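Side-chain contacts in putative Lipoprotein (Clostridium perfringens, PDB 5J7R), which is of unknown function but, as a putative lipoprotein with a sporulation and spore germination (GerMN-type) domain, may act at the cell envelope: residues I76-K79 / D80-L83; K109-A112 / T113-I117. All coordinates share one frame; numbering follows the deposited sequence.

Contact 1 (I76-K79 / D80-L83)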
loop_
_atom_site.group_PDB
_atom_site.type_symbol
_atom_site.label_atom_id
_atom_site.label_comp_id
_atom_site.label_asym_id
_atom_site.label_seq_id
_atom_site.Cartn_x
_atom_site.Cartn_y
_atom_site.Cartn_z
ATOM N N ILE A 76 -14.134 -3.003 -20.274
ATOM C CA ILE A 76 -15.343 -3.325 -19.502
ATOM C C ILE A 76 -16.143 -2.087 -19.075
ATOM O O ILE A 76 -17.291 -2.217 -18.651
ATOM C CB ILE A 76 -15.035 -4.208 -18.268
ATOM C CG1 ILE A 76 -14.057 -3.526 -17.306
ATOM C CG2 ILE A 76 -14.476 -5.548 -18.730
ATOM C CD1 ILE A 76 -13.831 -4.306 -16.033
ATOM N N LEU A 77 -15.532 -0.909 -19.179
ATOM C CA LEU A 77 -16.180 0.364 -18.849
ATOM C C LEU A 77 -15.786 1.385 -19.906
ATOM O O LEU A 77 -14.709 1.270 -20.484
ATOM C CB LEU A 77 -15.729 0.887 -17.476
ATOM C CG LEU A 77 -16.157 0.143 -16.209
ATOM C CD1 LEU A 77 -15.418 0.677 -14.993
ATOM C CD2 LEU A 77 -17.667 0.232 -16.015
ATOM N N PRO A 78 -16.656 2.376 -20.180
ATOM C CA PRO A 78 -16.308 3.418 -21.155
ATOM C C PRO A 78 -15.031 4.167 -20.758
ATOM O O PRO A 78 -14.788 4.388 -19.569
ATOM C CB PRO A 78 -17.512 4.353 -21.106
ATOM C CG PRO A 78 -18.640 3.462 -20.738
ATOM C CD PRO A 78 -18.060 2.495 -19.750
ATOM N N LYS A 79 -14.233 4.550 -21.749
ATOM C CA LYS A 79 -12.965 5.235 -21.501
ATOM C C LYS A 79 -13.125 6.592 -20.805
ATOM O O LYS A 79 -12.290 6.967 -19.980
ATOM C CB LYS A 79 -12.146 5.338 -22.789
ATOM C CG LYS A 79 -10.735 5.879 -22.525
ATOM C CD LYS A 79 -9.678 5.212 -23.405
ATOM C CE LYS A 79 -8.336 5.901 -23.343
ATOM N NZ LYS A 79 -7.357 5.314 -24.299
ATOM N N ASP A 80 -14.205 7.304 -21.131
ATOM C CA ASP A 80 -14.477 8.616 -20.517
ATOM C C ASP A 80 -15.021 8.522 -19.072
ATOM O O ASP A 80 -15.214 9.554 -18.425
ATOM C CB ASP A 80 -15.381 9.504 -21.403
ATOM C CG ASP A 80 -16.720 8.861 -21.744
ATOM O OD1 ASP A 80 -16.971 7.699 -21.364
ATOM O OD2 ASP A 80 -17.519 9.533 -22.433
ATOM N N THR A 81 -15.260 7.301 -18.579
ATOM C CA THR A 81 -15.735 7.094 -17.204
ATOM C C THR A 81 -14.720 7.667 -16.233
ATOM O O THR A 81 -13.516 7.617 -16.471
ATOM C CB THR A 81 -15.926 5.593 -16.862
ATOM O OG1 THR A 81 -16.851 5.004 -17.787
ATOM C CG2 THR A 81 -16.452 5.397 -15.438
ATOM N N LYS A 82 -15.214 8.206 -15.134
ATOM C CA LYS A 82 -14.364 8.801 -14.137
ATOM C C LYS A 82 -14.710 8.259 -12.778
ATOM O O LYS A 82 -15.880 8.129 -12.447
ATOM C CB LYS A 82 -14.574 10.305 -14.133
ATOM C CG LYS A 82 -14.194 10.977 -15.464
ATOM C CD LYS A 82 -14.399 12.479 -15.384
ATOM C CE LYS A 82 -14.370 13.162 -16.738
ATOM N NZ LYS A 82 -14.394 14.648 -16.627
ATOM N N LEU A 83 -13.685 7.943 -11.998
ATOM C CA LEU A 83 -13.886 7.443 -10.650
ATOM C C LEU A 83 -14.061 8.651 -9.712
ATOM O O LEU A 83 -13.124 9.408 -9.491
ATOM C CB LEU A 83 -12.693 6.586 -10.227
ATOM C CG LEU A 83 -12.753 5.973 -8.830
ATOM C CD1 LEU A 83 -13.956 5.075 -8.659
ATOM C CD2 LEU A 83 -11.494 5.193 -8.583
#
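Pro78 and Thr81 stand at the two ends of a type I beta turn, their CA atoms 5.4 Å apart, with Lys79 and Asp80 at the corner. The turn is closed by the backbone N of Thr81, which donates to Pro78 O at 3.1 Å. The N-H points fairly well at the oxygen, yet it arrives above the carbonyl plane, 60° out of it. A second donor grips the same acceptor: Thr81 OG1 lies 2.8 Å from Pro78 O and approaches from the same face, tilted less steeply from the plane. OG1 can do this because it sits beside its own backbone N (chi1 -58°), so hydroxyl and amide of one residue converge on one carbonyl. This turn lies in the connection between helix 51-65 and strand 83-89, just ahead of the strand, and bends the chain sharply into it, with the corner residues Lys79 and Asp80 exposed. Across its mouth the Pro78 ring lies over the threonine hydroxyl, with Pro78 CD and Thr81 OG1 3.4 Å apart, while Leu77 CB comes no nearer than 4.3 Å to the same oxygen. Asp80 folds its carboxylate back over the turn: its CG lies between the backbone N and the carbonyl carbon (chi1 57°), which brings OD1 to 3.4 Å from Pro78 CB, a van der Waals contact on the proline's flank. Lys79 instead runs outward from the corner. On the inner side, Leu77 packs on Ile64 of helix 51-65 and on Thr113 of helix 107-121, and Thr81 touches Ala101.

Contact 2 (K109-A112 / T113-I117)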
loop_
_atom_site.group_PDB
_atom_site.type_symbol
_atom_site.label_atom_id
_atom_site.label_comp_id
_atom_site.label_asym_id
_atom_site.label_seq_id
_atom_site.Cartn_x
_atom_site.Cartn_y
_atom_site.Cartn_z
ATOM N N LYS A 109 -22.199 -8.529 -22.430
ATOM C CA LYS A 109 -21.143 -7.537 -22.192
ATOM C C LYS A 109 -21.261 -6.985 -20.767
ATOM O O LYS A 109 -20.257 -6.874 -20.051
ATOM C CB LYS A 109 -21.232 -6.401 -23.221
ATOM C CG LYS A 109 -20.177 -5.330 -23.166
ATOM C CD LYS A 109 -18.828 -5.816 -23.669
ATOM C CE LYS A 109 -17.710 -4.799 -23.307
ATOM N NZ LYS A 109 -16.406 -4.943 -24.026
ATOM N N GLU A 110 -22.486 -6.664 -20.350
ATOM C CA GLU A 110 -22.719 -6.128 -19.010
ATOM C C GLU A 110 -22.333 -7.145 -17.940
ATOM O O GLU A 110 -21.801 -6.770 -16.897
ATOM C CB GLU A 110 -24.173 -5.685 -18.814
ATOM C CG GLU A 110 -24.430 -5.060 -17.440
ATOM C CD GLU A 110 -25.845 -4.546 -17.236
ATOM O OE1 GLU A 110 -26.747 -5.074 -17.893
ATOM O OE2 GLU A 110 -26.059 -3.637 -16.390
ATOM N N GLN A 111 -22.593 -8.422 -18.193
ATOM C CA GLN A 111 -22.244 -9.453 -17.218
ATOM C C GLN A 111 -20.723 -9.568 -17.081
ATOM O O GLN A 111 -20.218 -9.809 -15.988
ATOM C CB GLN A 111 -22.859 -10.804 -17.579
ATOM C CG GLN A 111 -22.565 -11.881 -16.546
ATOM C CD GLN A 111 -23.264 -13.194 -16.816
ATOM O OE1 GLN A 111 -24.182 -13.275 -17.633
ATOM N NE2 GLN A 111 -22.840 -14.236 -16.112
ATOM N N ALA A 112 -20.002 -9.392 -18.186
ATOM C CA ALA A 112 -18.537 -9.464 -18.169
ATOM C C ALA A 112 -17.980 -8.284 -17.379
ATOM O O ALA A 112 -17.009 -8.426 -16.642
ATOM C CB ALA A 112 -17.983 -9.471 -19.581
ATOM N N THR A 113 -18.610 -7.122 -17.532
ATOM C CA THR A 113 -18.206 -5.922 -16.817
ATOM C C THR A 113 -18.314 -6.121 -15.313
ATOM O O THR A 113 -17.352 -5.882 -14.584
ATOM C CB THR A 113 -19.060 -4.713 -17.228
ATOM O OG1 THR A 113 -18.770 -4.372 -18.586
ATOM C CG2 THR A 113 -18.770 -3.498 -16.341
ATOM N N LEU A 114 -19.474 -6.573 -14.849
ATOM C CA LEU A 114 -19.679 -6.794 -13.415
ATOM C C LEU A 114 -18.753 -7.895 -12.872
ATOM O O LEU A 114 -18.200 -7.756 -11.777
ATOM C CB LEU A 114 -21.149 -7.093 -13.111
ATOM C CG LEU A 114 -22.154 -6.038 -13.612
ATOM C CD1 LEU A 114 -23.567 -6.443 -13.210
ATOM C CD2 LEU A 114 -21.850 -4.630 -13.120
ATOM N N GLU A 115 -18.573 -8.971 -13.634
ATOM C CA GLU A 115 -17.683 -10.053 -13.206
ATOM C C GLU A 115 -16.221 -9.582 -13.195
ATOM O O GLU A 115 -15.445 -10.007 -12.340
ATOM C CB GLU A 115 -17.835 -11.297 -14.085
ATOM C CG GLU A 115 -19.169 -12.013 -13.917
ATOM C CD GLU A 115 -19.321 -13.255 -14.792
ATOM O OE1 GLU A 115 -18.493 -13.443 -15.695
ATOM O OE2 GLU A 115 -20.281 -14.037 -14.593
ATOM N N GLY A 116 -15.861 -8.708 -14.139
ATOM C CA GLY A 116 -14.498 -8.165 -14.231
ATOM C C GLY A 116 -14.142 -7.245 -13.065
ATOM O O GLY A 116 -13.041 -7.308 -12.529
ATOM N N ILE A 117 -15.089 -6.401 -12.673
ATOM C CA ILE A 117 -14.901 -5.497 -11.551
ATOM C C ILE A 117 -14.754 -6.335 -10.268
ATOM O O ILE A 117 -13.820 -6.133 -9.500
ATOM C CB ILE A 117 -16.058 -4.483 -11.442
ATOM C CG1 ILE A 117 -16.064 -3.588 -12.686
ATOM C CG2 ILE A 117 -15.897 -3.599 -10.207
ATOM C CD1 ILE A 117 -17.269 -2.673 -12.803
#
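Gln111 and Glu115, one turn apart on helix 107-121, are joined by a side-chain hydrogen bond: Gln111 NE2 donates to Glu115 OE2 at 3.0 Å with a nearly straight N-H (164°). This i to i+4 bridge lies on the helix of a beta-alpha-beta unit, between strands 92-97 and 129-134. The acceptor lies close to the amide plane of Gln111, whereas the amide meets OE2 from above the carboxylate, and the two planes are turned 88° to each other. Gln111 stands out from the helix nearly square to its axis, and Glu115, with CG beside its backbone N (chi1 -69°), leans back to meet it. Beneath the bridge run regular helical bonds, among them Leu114 N to Glu110 O at 3.1 Å and Gly116 N to Ala112 O at 2.8 Å. Glu110 turns its carboxylate away from this stretch, to the backbone amides of Gly143 and Asn145, while Lys109 NZ bonds to Pro75 O and makes a salt bridge with Asp32 of the second subunit. Leu114 and Ile117 pack against Ile132 of strand 129-134. Leu114 CG rests 3.4 Å from Glu110 O, and Glu115 CG lies 3.2 Å from Gln111 O.

In the fold
Neither contact encloses the other: contact 1 closes its turn between helix 51-65 and strand 83-89, and only after strands 83-89 and 92-97 does the chain enter helix 107-121, where contact 2 spans successive helical turns. Although separate in sequence, they meet in space, their centres about 13 Å apart. Ile76 O lies 2.6 Å from Thr113 OG1, a probable hydrogen bond, and the Ile76 side chain packs on Ile117 and Gly116. The segment leading into the turn is thereby fastened along helix 107-121, and Leu77 and Ile76 also touch helix 51-65. Tyr30 of the second subunit packs on Ile76, bringing the subunit interface to this junction.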